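Local coordinates for protein chintase (Rhizomucor miehei, PDB 5YUQ) that probably hydrolyses the beta-1,4-glycosidic bonds of chitin as a family 18 glycoside hydrolase with a tunnel-shaped active site, at residues R237-L242 with I255-I261; I261-D267 with Y281-I286. All coordinates share one frame. Numbering follows the deposited sequence.

Interaction 1. Residues R237-L242 with I255-I261; sequences RVSKTL and ISQSSQI
R237-K240 lies on strand 228-240, a barrel strand of the family 18 TIM-barrel fold also paired antiparallel with strands 284-286 and 322-325; its backbone is extended. I255-I261, an irregular loop, touches it near the loop's two ends and bows away between. At one end T241 and I255 form a beta bridge, CA-CA 4.2 Å, with S256 N donating to K240 O at 2.8 Å; at the other, S239 and I261 lie 6.7 Å apart (CA-CA). An ST turn bends the loop at S256, whose OG accepts from S258 N at 3.2 Å. I261 CD1 packs on V238 CG2 at 3.9 Å, I255 CG2 on S239 CB at 3.9 Å, and L242 CD2 lies 3.6 Å from S256 N. Two waters fill the gap: one joins S239 OG (2.7 Å) to Q260 OE1 (2.8 Å), the other K240 N (3.0 Å) to S256 O (2.8 Å). Q260, chi1 t and chi2 p, curls back and NE2 donates to V238 O at 2.8 Å and to I261 O at 2.9 Å.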
loop_
_atom_site.group_PDB
_atom_site.type_symbol
_atom_site.label_atom_id
_atom_site.label_comp_id
_atom_site.label_asym_id
_atom_site.label_seq_id
_atom_site.Cartn_x
_atom_site.Cartn_y
_atom_site.Cartn_z
ATOM N N ARG A 237 0.295 13.092 -3.100
ATOM C CA ARG A 237 1.562 13.254 -3.814
ATOM C C ARG A 237 1.545 14.523 -4.637
ATOM O O ARG A 237 0.526 14.862 -5.241
ATOM C CB ARG A 237 1.830 12.056 -4.726
ATOM C CG ARG A 237 2.976 12.275 -5.713
ATOM C CD ARG A 237 3.482 10.964 -6.322
ATOM N NE ARG A 237 3.992 10.076 -5.282
ATOM C CZ ARG A 237 3.289 9.100 -4.730
ATOM N NH1 ARG A 237 2.049 8.859 -5.144
ATOM N NH2 ARG A 237 3.827 8.356 -3.778
ATOM N N VAL A 238 2.668 15.237 -4.645
ATOM C CA VAL A 238 2.805 16.380 -5.530
ATOM C C VAL A 238 3.485 16.001 -6.842
ATOM O O VAL A 238 4.369 15.143 -6.878
ATOM C CB VAL A 238 3.556 17.565 -4.867
ATOM C CG1 VAL A 238 2.722 18.152 -3.738
ATOM C CG2 VAL A 238 4.932 17.136 -4.375
ATOM N N SER A 239 3.017 16.613 -7.922
ATOM C CA SER A 239 3.681 16.549 -9.214
ATOM C C SER A 239 3.920 17.980 -9.657
ATOM O O SER A 239 3.262 18.909 -9.186
ATOM C CB SER A 239 2.800 15.847 -10.242
ATOM O OG SER A 239 2.572 14.495 -9.878
ATOM N N LYS A 240 4.860 18.164 -10.569
ATOM C CA LYS A 240 5.114 19.487 -11.118
ATOM C C LYS A 240 4.415 19.607 -12.464
ATOM O O LYS A 240 4.743 18.877 -13.400
ATOM C CB LYS A 240 6.611 19.693 -11.317
ATOM C CG LYS A 240 6.949 21.102 -11.802
ATOM C CD LYS A 240 8.429 21.263 -12.057
ATOM C CE LYS A 240 8.741 22.726 -12.359
ATOM N NZ LYS A 240 10.183 22.923 -12.650
ATOM N N THR A 241 3.444 20.511 -12.565
ATOM C CA THR A 241 2.764 20.714 -13.840
ATOM C C THR A 241 3.609 21.599 -14.754
ATOM O O THR A 241 4.378 22.445 -14.283
ATOM C CB THR A 241 1.367 21.327 -13.662
ATOM O OG1 THR A 241 1.484 22.683 -13.216
ATOM C CG2 THR A 241 0.574 20.540 -12.633
ATOM N N LEU A 242 3.473 21.399 -16.061
ATOM C CA LEU A 242 4.227 22.194 -17.024
ATOM C C LEU A 242 3.604 23.566 -17.206
ATOM O O LEU A 242 4.304 24.523 -17.506
ATOM C CB LEU A 242 4.308 21.481 -18.376
ATOM C CG LEU A 242 5.000 20.123 -18.359
ATOM C CD1 LEU A 242 5.088 19.549 -19.772
ATOM C CD2 LEU A 242 6.376 20.255 -17.739
ATOM N N ILE A 255 2.651 16.972 -16.979
ATOM C CA ILE A 255 3.587 17.180 -15.875
ATOM C C ILE A 255 5.034 17.027 -16.314
ATOM O O ILE A 255 5.323 16.462 -17.371
ATOM C CB ILE A 255 3.338 16.203 -14.714
ATOM C CG1 ILE A 255 3.371 14.753 -15.204
ATOM C CG2 ILE A 255 2.012 16.520 -14.024
ATOM C CD1 ILE A 255 3.460 13.739 -14.073
ATOM N N SER A 256 5.948 17.536 -15.497
ATOM C CA SER A 256 7.359 17.271 -15.715
ATOM C C SER A 256 7.638 15.812 -15.390
ATOM O O SER A 256 7.198 15.304 -14.353
ATOM C CB SER A 256 8.224 18.166 -14.829
ATOM O OG SER A 256 9.568 17.709 -14.837
ATOM N N GLN A 257 8.364 15.138 -16.275
ATOM C CA GLN A 257 8.784 13.769 -16.018
ATOM C C GLN A 257 10.280 13.707 -15.733
ATOM O O GLN A 257 10.843 12.624 -15.606
ATOM C CB GLN A 257 8.435 12.863 -17.200
ATOM C CG GLN A 257 6.951 12.763 -17.509
ATOM C CD GLN A 257 6.665 11.724 -18.578
ATOM O OE1 GLN A 257 6.703 12.020 -19.773
ATOM N NE2 GLN A 257 6.389 10.497 -18.152
ATOM N N SER A 258 10.916 14.871 -15.628
ATOM C CA SER A 258 12.375 14.943 -15.536
ATOM C C SER A 258 12.902 14.372 -14.223
ATOM O O SER A 258 13.911 13.668 -14.208
ATOM C CB SER A 258 12.868 16.376 -15.732
ATOM O OG SER A 258 12.588 17.175 -14.594
ATOM N N SER A 259 12.213 14.677 -13.128
ATOM C CA SER A 259 12.555 14.144 -11.814
ATOM C C SER A 259 11.424 14.486 -10.866
ATOM O O SER A 259 10.735 15.487 -11.057
ATOM C CB SER A 259 13.858 14.739 -11.285
ATOM O OG SER A 259 13.708 16.103 -10.951
ATOM N N GLN A 260 11.231 13.651 -9.853
ATOM C CA GLN A 260 10.158 13.855 -8.886
ATOM C C GLN A 260 10.500 14.957 -7.892
ATOM O O GLN A 260 11.510 14.876 -7.193
ATOM C CB GLN A 260 9.881 12.551 -8.139
ATOM C CG GLN A 260 8.845 12.706 -7.023
ATOM C CD GLN A 260 7.500 13.149 -7.551
ATOM O OE1 GLN A 260 6.910 12.486 -8.412
ATOM N NE2 GLN A 260 7.003 14.278 -7.041
ATOM N N ILE A 261 9.667 15.995 -7.830
ATOM C CA ILE A 261 9.892 17.072 -6.876
ATOM C C ILE A 261 9.564 16.611 -5.456
ATOM O O ILE A 261 8.768 15.689 -5.253
ATOM C CB ILE A 261 9.063 18.335 -7.203
ATOM C CG1 ILE A 261 7.569 18.006 -7.295
ATOM C CG2 ILE A 261 9.550 18.972 -8.504
ATOM C CD1 ILE A 261 6.675 19.253 -7.193
HETATM O O HOH W 1 5.071 13.437 -10.314
HETATM O O HOH W 2 5.968 15.688 -11.834
#

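Interaction 2. Residues I261-D267 with Y281-I286; sequences IKGDSTD and YSGQYI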
loop_
_atom_site.group_PDB
_atom_site.type_symbol
_atom_site.label_atom_id
_atom_site.label_comp_id
_atom_site.label_asym_id
_atom_site.label_seq_id
_atom_site.Cartn_x
_atom_site.Cartn_y
_atom_site.Cartn_z
ATOM N N ILE A 261 9.667 15.995 -7.830
ATOM C CA ILE A 261 9.892 17.072 -6.876
ATOM C C ILE A 261 9.564 16.611 -5.456
ATOM O O ILE A 261 8.768 15.689 -5.253
ATOM C CB ILE A 261 9.063 18.335 -7.203
ATOM C CG1 ILE A 261 7.569 18.006 -7.295
ATOM C CG2 ILE A 261 9.550 18.972 -8.504
ATOM C CD1 ILE A 261 6.675 19.253 -7.193
ATOM N N LYS A 262 10.194 17.259 -4.485
ATOM C CA LYS A 262 9.973 16.967 -3.075
ATOM C C LYS A 262 8.556 17.333 -2.652
ATOM O O LYS A 262 8.013 18.359 -3.076
ATOM C CB LYS A 262 10.975 17.756 -2.229
ATOM C CG LYS A 262 10.913 17.485 -0.735
ATOM C CD LYS A 262 11.835 18.456 0.009
ATOM C CE LYS A 262 11.750 18.282 1.518
ATOM N NZ LYS A 262 12.262 16.966 1.964
ATOM N N GLY A 263 7.971 16.490 -1.809
ATOM C CA GLY A 263 6.689 16.774 -1.191
ATOM C C GLY A 263 6.868 17.566 0.088
ATOM O O GLY A 263 7.420 18.672 0.060
ATOM N N ASP A 264 6.416 17.017 1.212
ATOM C CA ASP A 264 6.557 17.736 2.476
ATOM C C ASP A 264 7.829 17.336 3.224
ATOM O O ASP A 264 8.726 16.722 2.649
ATOM C CB ASP A 264 5.310 17.571 3.357
ATOM C CG ASP A 264 5.118 16.154 3.850
ATOM O OD1 ASP A 264 6.023 15.305 3.678
ATOM O OD2 ASP A 264 4.047 15.882 4.427
ATOM N N SER A 265 7.895 17.682 4.509
ATOM C CA SER A 265 9.083 17.416 5.315
ATOM C C SER A 265 9.361 15.930 5.513
ATOM O O SER A 265 10.483 15.546 5.836
ATOM C CB SER A 265 8.970 18.110 6.674
ATOM O OG SER A 265 7.918 17.559 7.441
ATOM N N THR A 266 8.342 15.092 5.330
ATOM C CA THR A 266 8.515 13.649 5.466
ATOM C C THR A 266 9.177 13.056 4.232
ATOM O O THR A 266 9.596 11.897 4.246
ATOM C CB THR A 266 7.174 12.914 5.691
ATOM O OG1 THR A 266 6.389 12.959 4.492
ATOM C CG2 THR A 266 6.402 13.517 6.847
ATOM N N ASP A 267 9.269 13.848 3.166
ATOM C CA ASP A 267 9.807 13.353 1.898
ATOM C C ASP A 267 11.318 13.544 1.819
ATOM O O ASP A 267 11.808 14.494 1.207
ATOM C CB ASP A 267 9.110 14.029 0.715
ATOM C CG ASP A 267 9.501 13.432 -0.622
ATOM O OD1 ASP A 267 10.166 12.377 -0.650
ATOM O OD2 ASP A 267 9.130 14.026 -1.653
ATOM N N TYR A 281 13.284 11.918 -4.557
ATOM C CA TYR A 281 12.119 12.236 -3.745
ATOM C C TYR A 281 10.937 11.388 -4.201
ATOM O O TYR A 281 10.922 10.901 -5.329
ATOM C CB TYR A 281 11.762 13.716 -3.867
ATOM C CG TYR A 281 12.784 14.650 -3.273
ATOM C CD1 TYR A 281 13.010 14.679 -1.905
ATOM C CD2 TYR A 281 13.501 15.526 -4.077
ATOM C CE1 TYR A 281 13.932 15.541 -1.355
ATOM C CE2 TYR A 281 14.428 16.399 -3.530
ATOM C CZ TYR A 281 14.637 16.395 -2.169
ATOM O OH TYR A 281 15.554 17.254 -1.608
ATOM N N SER A 282 9.948 11.227 -3.325
ATOM C CA SER A 282 8.750 10.465 -3.660
ATOM C C SER A 282 7.579 11.387 -3.954
ATOM O O SER A 282 6.614 10.982 -4.603
ATOM C CB SER A 282 8.371 9.533 -2.518
ATOM O OG SER A 282 7.991 10.271 -1.373
ATOM N N GLY A 283 7.664 12.621 -3.465
ATOM C CA GLY A 283 6.589 13.585 -3.636
ATOM C C GLY A 283 5.525 13.454 -2.572
ATOM O O GLY A 283 4.504 14.136 -2.626
ATOM N N GLN A 284 5.782 12.590 -1.596
ATOM C CA GLN A 284 4.826 12.310 -0.528
ATOM C C GLN A 284 4.493 13.565 0.272
ATOM O O GLN A 284 5.365 14.366 0.608
ATOM C CB GLN A 284 5.374 11.217 0.386
ATOM C CG GLN A 284 4.484 10.885 1.577
ATOM C CD GLN A 284 5.062 9.776 2.433
ATOM O OE1 GLN A 284 4.796 8.595 2.201
ATOM N NE2 GLN A 284 5.862 10.155 3.432
ATOM N N TYR A 285 3.211 13.723 0.568
ATOM C CA TYR A 285 2.713 14.861 1.308
ATOM C C TYR A 285 1.698 14.276 2.281
ATOM O O TYR A 285 0.596 13.912 1.878
ATOM C CB TYR A 285 2.028 15.801 0.317
ATOM C CG TYR A 285 2.233 17.271 0.579
ATOM C CD1 TYR A 285 1.465 17.928 1.517
ATOM C CD2 TYR A 285 3.167 18.001 -0.141
ATOM C CE1 TYR A 285 1.623 19.259 1.758
ATOM C CE2 TYR A 285 3.338 19.359 0.098
ATOM C CZ TYR A 285 2.559 19.971 1.050
ATOM O OH TYR A 285 2.705 21.315 1.309
ATOM N N ILE A 286 2.058 14.146 3.555
ATOM C CA ILE A 286 1.172 13.417 4.471
ATOM C C ILE A 286 0.004 14.270 4.945
ATOM O O ILE A 286 0.062 15.499 4.922
ATOM C CB ILE A 286 1.910 12.810 5.681
ATOM C CG1 ILE A 286 2.470 13.909 6.587
ATOM C CG2 ILE A 286 3.009 11.863 5.217
ATOM C CD1 ILE A 286 2.843 13.395 7.967
HETATM O O HOH W 3 15.159 17.638 1.060
#
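Backbone pairing is sparse: D264 N donates to Q284 O at 2.9 Å, and G263 CA makes a CA-H...O contact with Q284 O at 3.3 Å. G263 and G283 approach to 4.0 Å (CA-CA); a CB on G263 would clash with carbonyls of G283 and Q284. Carboxylates dominate. D267 OD1 accepts from S282 N at 2.9 Å, while its OD2 takes G283 N and G263 N, each at 2.7 Å. D264 OD2 accepts from I286 N at 2.8 Å and from T289 OG1 in the following helix; D264 OD1 closes an Asx turn with T266 N at 2.9 Å. T266 OG1 donates to D264 OD1 at 2.5 Å and accepts from Q284 NE2 at 3.0 Å. Two CH-pi contacts flank this network: K262 CB lies 3.6 Å from the Y281 ring centroid, and D264 CB 4.0 Å from that of Y285. The two aspartates take up main-chain NH groups, fixing the loop after barrel strand 228-240 of the family 18 fold to short strand 284-286 and the helix start.

In the fold
The contacts share I261, their centres about 12 Å apart. Both hold the connection between strands 228-240 and 284-286, neighbours in one sheet: interaction 1 fastens it onto the first strand, interaction 2 onto the second. They touch through a backbone hydrogen bond from V238 N to G283 O at 2.9 Å and a side-chain one from R237 NE to S282 O at 2.9 Å; R237 forms a salt bridge with D182. Both are partly buried, but interaction 1 lies farther from the chain centre, has exposed K240 and L242, and relies on a beta bridge, an amide side chain, two waters and aliphatic packing. Interaction 2, with no exposed residue touching, relies on buried carboxylates and aromatic faces.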